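Local structure of peptidase M42 (Thaumarchaeota archaeon SCGC AB-539-E09, 5DS0) at residues V70-S75 against Q99-R104; E237-G242 against S293-G298. The protein is probably a metal-dependent aminopeptidase of the M42 family, forming a twelve-subunit TET particle that removes residues from the N-termini of peptides. All coordinates share one frame; numbering follows the deposited sequence.

The two contacts sit in different parts of the chain, with centres 25 Å apart and nearest atoms about 10 Å apart, so they do not touch. Interaction 1 lies in the six-stranded barrel, and interaction 2 in the mixed sheet beside the metals, joining strand 232-240 to strand 291-295. E237 of interaction 2 binds one cobalt ion, and the side chain of V238 is about 5 Å from the other; the side chain of F72 in interaction 1 is about 13 Å from a cobalt ion. H66, which shares the cobalt of E237, ends the strand just before 70-75. Subunit packing also connects the regions: the carbonyl of V74 accepts a hydrogen bond from Q294 of a neighbouring subunit.

Interaction 1: residues V70-S75 against Q99-R104; sequences VGFIVS and QRVVVR
The F72 ring meets V101 obliquely, its CE1 lying 4.0 Å from V101 CG1, and the two side chains run roughly at right angles. Two other aromatic groups share the ring's surroundings: W91 stacks with it, and F85 joins it in an edge-to-face pair. A phenylalanine suits this buried place, where its flat ring can stack with W91 and still leave CE1 open to an oblique approach by a methyl. V101 CG1 stands anti to its own carbonyl carbon (chi1 -66°), and it is this branch that reaches the ring. Further along, V74 CG2 touches V103 CG1 at 4.0 Å, again with the side chains nearly perpendicular. Valines serve well here, because their short branched chains bring methyls together in a buried apolar setting without any polar atom to satisfy. No hydrogen bond joins the segments, and even the nearest backbones, at V74 and V103, are 8.2 Å apart between CA atoms. Strand 158-161 explains that gap: it lies between strands 71-77 and 100-105 in the closed antiparallel barrel. Its I159 packs against F72, V74 and V101 and pairs with F72 through the backbone, while I114 of strand 108-115 meets V101 as well.

Interaction 2: residues E237-G242 against S293-G298; sequences EVDIAG and SQMSGG. With CO (cobalt (II) ion), chain T.
A buried carboxylate joins two strands that cross almost perpendicularly: D239 OD2 accepts a hydrogen bond from the hydroxyl of S293, with OG 2.7 Å away. The hydroxyl approaches the syn lone pair of OD2, the one facing OD1. A first torsion of 164° turns S293 OG away from its own backbone N and across to the aspartate. T318 OG1 also bonds to OD2, so two hydroxyls grip this oxygen. A small serine suits the spot, since it supplies a donor at the end of a single bond from CB. The strand axes make an angle of 88° and approach to 8.3 Å, a spacing bridged by side chains. M295, present as selenomethionine, passes obliquely across the aspartate, with CG 3.8 Å from D239 OD1. Two residues before D239 on its own strand, E237 holds cobalt with both oxygens, OE1 at 2.5 Å and OE2 at 2.2 Å. V238 N donates to the anti lone pair of E237 OE1, with an N-H...O angle of 158°, helping to fix the carboxylate's rotation. H66 and D180 bind the same ion; D180 is also a ligand of the second cobalt, an arrangement characteristic of the two-metal site of M42 aminopeptidases.

Interaction 1: residues V70-S75 against Q99-R104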
loop_
_atom_site.group_PDB
_atom_site.type_symbol
_atom_site.label_atom_id
_atom_site.label_comp_id
_atom_site.label_asym_id
_atom_site.label_seq_id
_atom_site.Cartn_x
_atom_site.Cartn_y
_atom_site.Cartn_z
ATOM N N VAL C 70 -20.734 -28.140 -15.974
ATOM C CA VAL C 70 -20.796 -27.000 -15.088
ATOM C C VAL C 70 -22.029 -26.196 -15.448
ATOM O O VAL C 70 -22.426 -26.139 -16.607
ATOM C CB VAL C 70 -19.524 -26.144 -15.151
ATOM C CG1 VAL C 70 -18.337 -26.956 -14.634
ATOM C CG2 VAL C 70 -19.262 -25.621 -16.556
ATOM N N GLY C 71 -22.637 -25.606 -14.426
ATOM C CA GLY C 71 -23.872 -24.858 -14.588
ATOM C C GLY C 71 -24.135 -23.932 -13.420
ATOM O O GLY C 71 -23.220 -23.497 -12.738
ATOM N N PHE C 72 -25.403 -23.594 -13.221
ATOM C CA PHE C 72 -25.801 -22.720 -12.112
ATOM C C PHE C 72 -27.155 -23.171 -11.577
ATOM O O PHE C 72 -27.807 -24.046 -12.158
ATOM C CB PHE C 72 -25.882 -21.249 -12.547
ATOM C CG PHE C 72 -24.835 -20.848 -13.531
ATOM C CD1 PHE C 72 -25.032 -21.033 -14.886
ATOM C CD2 PHE C 72 -23.637 -20.311 -13.109
ATOM C CE1 PHE C 72 -24.057 -20.680 -15.804
ATOM C CE2 PHE C 72 -22.658 -19.959 -14.026
ATOM C CZ PHE C 72 -22.872 -20.138 -15.373
ATOM N N ILE C 73 -27.576 -22.550 -10.490
ATOM C CA ILE C 73 -28.834 -22.860 -9.881
ATOM C C ILE C 73 -29.416 -21.564 -9.333
ATOM O O ILE C 73 -28.685 -20.728 -8.800
ATOM C CB ILE C 73 -28.645 -23.922 -8.779
ATOM C CG1 ILE C 73 -29.995 -24.398 -8.246
ATOM C CG2 ILE C 73 -27.784 -23.400 -7.631
ATOM C CD1 ILE C 73 -29.900 -25.688 -7.467
ATOM N N VAL C 74 -30.734 -21.414 -9.434
ATOM C CA VAL C 74 -31.398 -20.191 -8.993
ATOM C C VAL C 74 -31.385 -20.116 -7.463
ATOM O O VAL C 74 -31.841 -21.034 -6.780
ATOM C CB VAL C 74 -32.857 -20.115 -9.485
ATOM C CG1 VAL C 74 -33.529 -18.850 -8.993
ATOM C CG2 VAL C 74 -32.913 -20.150 -10.993
ATOM N N SER C 75 -30.861 -19.012 -6.933
ATOM C CA SER C 75 -30.768 -18.823 -5.480
ATOM C C SER C 75 -31.797 -17.833 -4.929
ATOM O O SER C 75 -32.053 -17.831 -3.738
ATOM C CB SER C 75 -29.345 -18.413 -5.074
ATOM O OG SER C 75 -29.021 -17.103 -5.493
ATOM N N GLN C 99 -23.095 -13.437 -20.829
ATOM C CA GLN C 99 -23.323 -14.751 -21.423
ATOM C C GLN C 99 -24.775 -15.207 -21.328
ATOM O O GLN C 99 -25.457 -14.893 -20.371
ATOM C CB GLN C 99 -22.437 -15.789 -20.754
ATOM C CG GLN C 99 -20.948 -15.553 -20.942
ATOM C CD GLN C 99 -20.406 -16.077 -22.256
ATOM O OE1 GLN C 99 -21.127 -16.654 -23.074
ATOM N NE2 GLN C 99 -19.121 -15.882 -22.461
ATOM N N ARG C 100 -25.231 -15.940 -22.343
ATOM C CA ARG C 100 -26.599 -16.423 -22.386
ATOM C C ARG C 100 -26.709 -17.708 -21.611
ATOM O O ARG C 100 -25.870 -18.599 -21.727
ATOM C CB ARG C 100 -27.032 -16.705 -23.807
ATOM C CG ARG C 100 -27.042 -15.500 -24.732
ATOM C CD ARG C 100 -26.867 -15.997 -26.144
ATOM N NE ARG C 100 -27.048 -14.990 -27.182
ATOM C CZ ARG C 100 -28.196 -14.738 -27.815
ATOM N NH1 ARG C 100 -29.308 -15.363 -27.455
ATOM N NH2 ARG C 100 -28.237 -13.834 -28.792
ATOM N N VAL C 101 -27.775 -17.817 -20.838
ATOM C CA VAL C 101 -28.055 -19.023 -20.099
ATOM C C VAL C 101 -29.494 -19.387 -20.317
ATOM O O VAL C 101 -30.277 -18.594 -20.837
ATOM C CB VAL C 101 -27.805 -18.843 -18.587
ATOM C CG1 VAL C 101 -26.321 -18.605 -18.314
ATOM C CG2 VAL C 101 -28.649 -17.711 -18.007
ATOM N N VAL C 102 -29.840 -20.594 -19.902
ATOM C CA VAL C 102 -31.220 -21.032 -19.930
ATOM C C VAL C 102 -31.548 -21.789 -18.639
ATOM O O VAL C 102 -30.796 -22.653 -18.193
ATOM C CB VAL C 102 -31.544 -21.844 -21.215
ATOM C CG1 VAL C 102 -30.497 -22.897 -21.498
ATOM C CG2 VAL C 102 -32.901 -22.500 -21.108
ATOM N N VAL C 103 -32.697 -21.443 -18.075
ATOM C CA VAL C 103 -33.162 -21.963 -16.814
ATOM C C VAL C 103 -34.275 -22.936 -17.100
ATOM O O VAL C 103 -35.162 -22.628 -17.891
ATOM C CB VAL C 103 -33.776 -20.836 -15.974
ATOM C CG1 VAL C 103 -34.158 -21.341 -14.598
ATOM C CG2 VAL C 103 -32.817 -19.669 -15.847
ATOM N N ARG C 104 -34.257 -24.092 -16.455
ATOM C CA ARG C 104 -35.354 -25.041 -16.625
ATOM C C ARG C 104 -36.354 -24.925 -15.488
ATOM O O ARG C 104 -36.054 -25.285 -14.352
ATOM C CB ARG C 104 -34.855 -26.478 -16.732
ATOM C CG ARG C 104 -35.952 -27.430 -17.171
ATOM C CD ARG C 104 -35.448 -28.851 -17.329
ATOM N NE ARG C 104 -35.010 -29.398 -16.045
ATOM C CZ ARG C 104 -34.259 -30.488 -15.902
ATOM N NH1 ARG C 104 -33.858 -31.175 -16.964
ATOM N NH2 ARG C 104 -33.908 -30.890 -14.687
#

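Interaction 2: residues E237-G242 against S293-G298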
loop_
_atom_site.group_PDB
_atom_site.type_symbol
_atom_site.label_atom_id
_atom_site.label_comp_id
_atom_site.label_asym_id
_atom_site.label_seq_id
_atom_site.Cartn_x
_atom_site.Cartn_y
_atom_site.Cartn_z
ATOM N N GLU C 237 -11.630 -38.318 -19.770
ATOM C CA GLU C 237 -11.837 -36.939 -19.365
ATOM C C GLU C 237 -11.327 -36.031 -20.474
ATOM O O GLU C 237 -10.847 -36.502 -21.505
ATOM C CB GLU C 237 -11.085 -36.630 -18.066
ATOM C CG GLU C 237 -11.929 -36.543 -16.800
ATOM C CD GLU C 237 -12.939 -35.384 -16.717
ATOM O OE1 GLU C 237 -13.041 -34.540 -17.618
ATOM O OE2 GLU C 237 -13.628 -35.317 -15.681
ATOM N N VAL C 238 -11.448 -34.732 -20.246
ATOM C CA VAL C 238 -10.824 -33.759 -21.087
ATOM C C VAL C 238 -9.521 -33.330 -20.424
ATOM O O VAL C 238 -9.332 -33.519 -19.238
ATOM C CB VAL C 238 -11.729 -32.539 -21.303
ATOM C CG1 VAL C 238 -12.953 -32.934 -22.091
ATOM C CG2 VAL C 238 -12.118 -31.906 -19.982
ATOM N N ASP C 239 -8.619 -32.777 -21.221
ATOM C CA ASP C 239 -7.373 -32.219 -20.733
ATOM C C ASP C 239 -7.397 -30.762 -21.122
ATOM O O ASP C 239 -7.911 -30.412 -22.195
ATOM C CB ASP C 239 -6.179 -32.909 -21.410
ATOM C CG ASP C 239 -5.059 -33.261 -20.437
ATOM O OD1 ASP C 239 -4.762 -32.444 -19.526
ATOM O OD2 ASP C 239 -4.463 -34.358 -20.603
ATOM N N ILE C 240 -6.885 -29.900 -20.255
ATOM C CA ILE C 240 -6.777 -28.503 -20.593
ATOM C C ILE C 240 -5.686 -28.415 -21.637
ATOM O O ILE C 240 -4.560 -28.830 -21.392
ATOM C CB ILE C 240 -6.418 -27.632 -19.384
ATOM C CG1 ILE C 240 -7.538 -27.639 -18.328
ATOM C CG2 ILE C 240 -6.162 -26.205 -19.840
ATOM C CD1 ILE C 240 -7.231 -28.462 -17.086
ATOM N N ALA C 241 -6.021 -27.895 -22.811
ATOM C CA ALA C 241 -5.077 -27.848 -23.914
ATOM C C ALA C 241 -4.324 -26.536 -23.906
ATOM O O ALA C 241 -4.938 -25.458 -23.991
ATOM C CB ALA C 241 -5.795 -28.020 -25.229
ATOM N N GLY C 242 -2.994 -26.634 -23.816
ATOM C CA GLY C 242 -2.105 -25.466 -23.802
ATOM C C GLY C 242 -1.630 -25.056 -25.181
ATOM O O GLY C 242 -0.452 -25.177 -25.503
ATOM N N SER C 293 0.653 -36.373 -20.133
ATOM C CA SER C 293 0.040 -35.194 -19.533
ATOM C C SER C 293 0.095 -35.243 -18.011
ATOM O O SER C 293 0.272 -36.297 -17.417
ATOM C CB SER C 293 -1.417 -35.112 -19.974
ATOM O OG SER C 293 -2.159 -34.232 -19.153
ATOM N N GLN C 294 -0.058 -34.082 -17.387
ATOM C CA GLN C 294 -0.056 -33.982 -15.942
ATOM C C GLN C 294 -0.961 -32.840 -15.525
ATOM O O GLN C 294 -0.778 -31.753 -16.002
ATOM C CB GLN C 294 1.372 -33.737 -15.459
ATOM C CG GLN C 294 1.758 -34.580 -14.258
ATOM C CD GLN C 294 3.251 -34.554 -13.959
ATOM O OE1 GLN C 294 3.729 -33.692 -13.219
ATOM N NE2 GLN C 294 3.993 -35.513 -14.521
HETATM N N MSE C 295 -1.928 -33.078 -14.645
HETATM C CA MSE C 295 -2.835 -32.017 -14.182
HETATM C C MSE C 295 -2.553 -31.711 -12.733
HETATM O O MSE C 295 -3.197 -32.246 -11.821
HETATM C CB MSE C 295 -4.301 -32.400 -14.387
HETATM C CG MSE C 295 -4.556 -33.071 -15.741
HETATM SE SE MSE C 295 -6.383 -33.820 -15.910
HETATM C CE MSE C 295 -6.940 -34.136 -14.039
ATOM N N SER C 296 -1.549 -30.868 -12.516
ATOM C CA SER C 296 -1.135 -30.395 -11.176
ATOM C C SER C 296 -2.269 -29.986 -10.200
ATOM O O SER C 296 -2.186 -30.254 -8.994
ATOM C CB SER C 296 -0.177 -29.213 -11.357
ATOM O OG SER C 296 -0.215 -28.349 -10.245
ATOM N N GLY C 297 -3.320 -29.354 -10.721
ATOM C CA GLY C 297 -4.400 -28.849 -9.875
ATOM C C GLY C 297 -5.812 -29.165 -10.349
ATOM O O GLY C 297 -6.652 -28.276 -10.461
ATOM N N GLY C 298 -6.082 -30.441 -10.597
ATOM C CA GLY C 298 -7.422 -30.881 -10.957
ATOM C C GLY C 298 -7.567 -32.349 -10.639
ATOM O O GLY C 298 -6.572 -33.046 -10.444
HETATM CO CO CO T . -14.502 -33.325 -16.047
#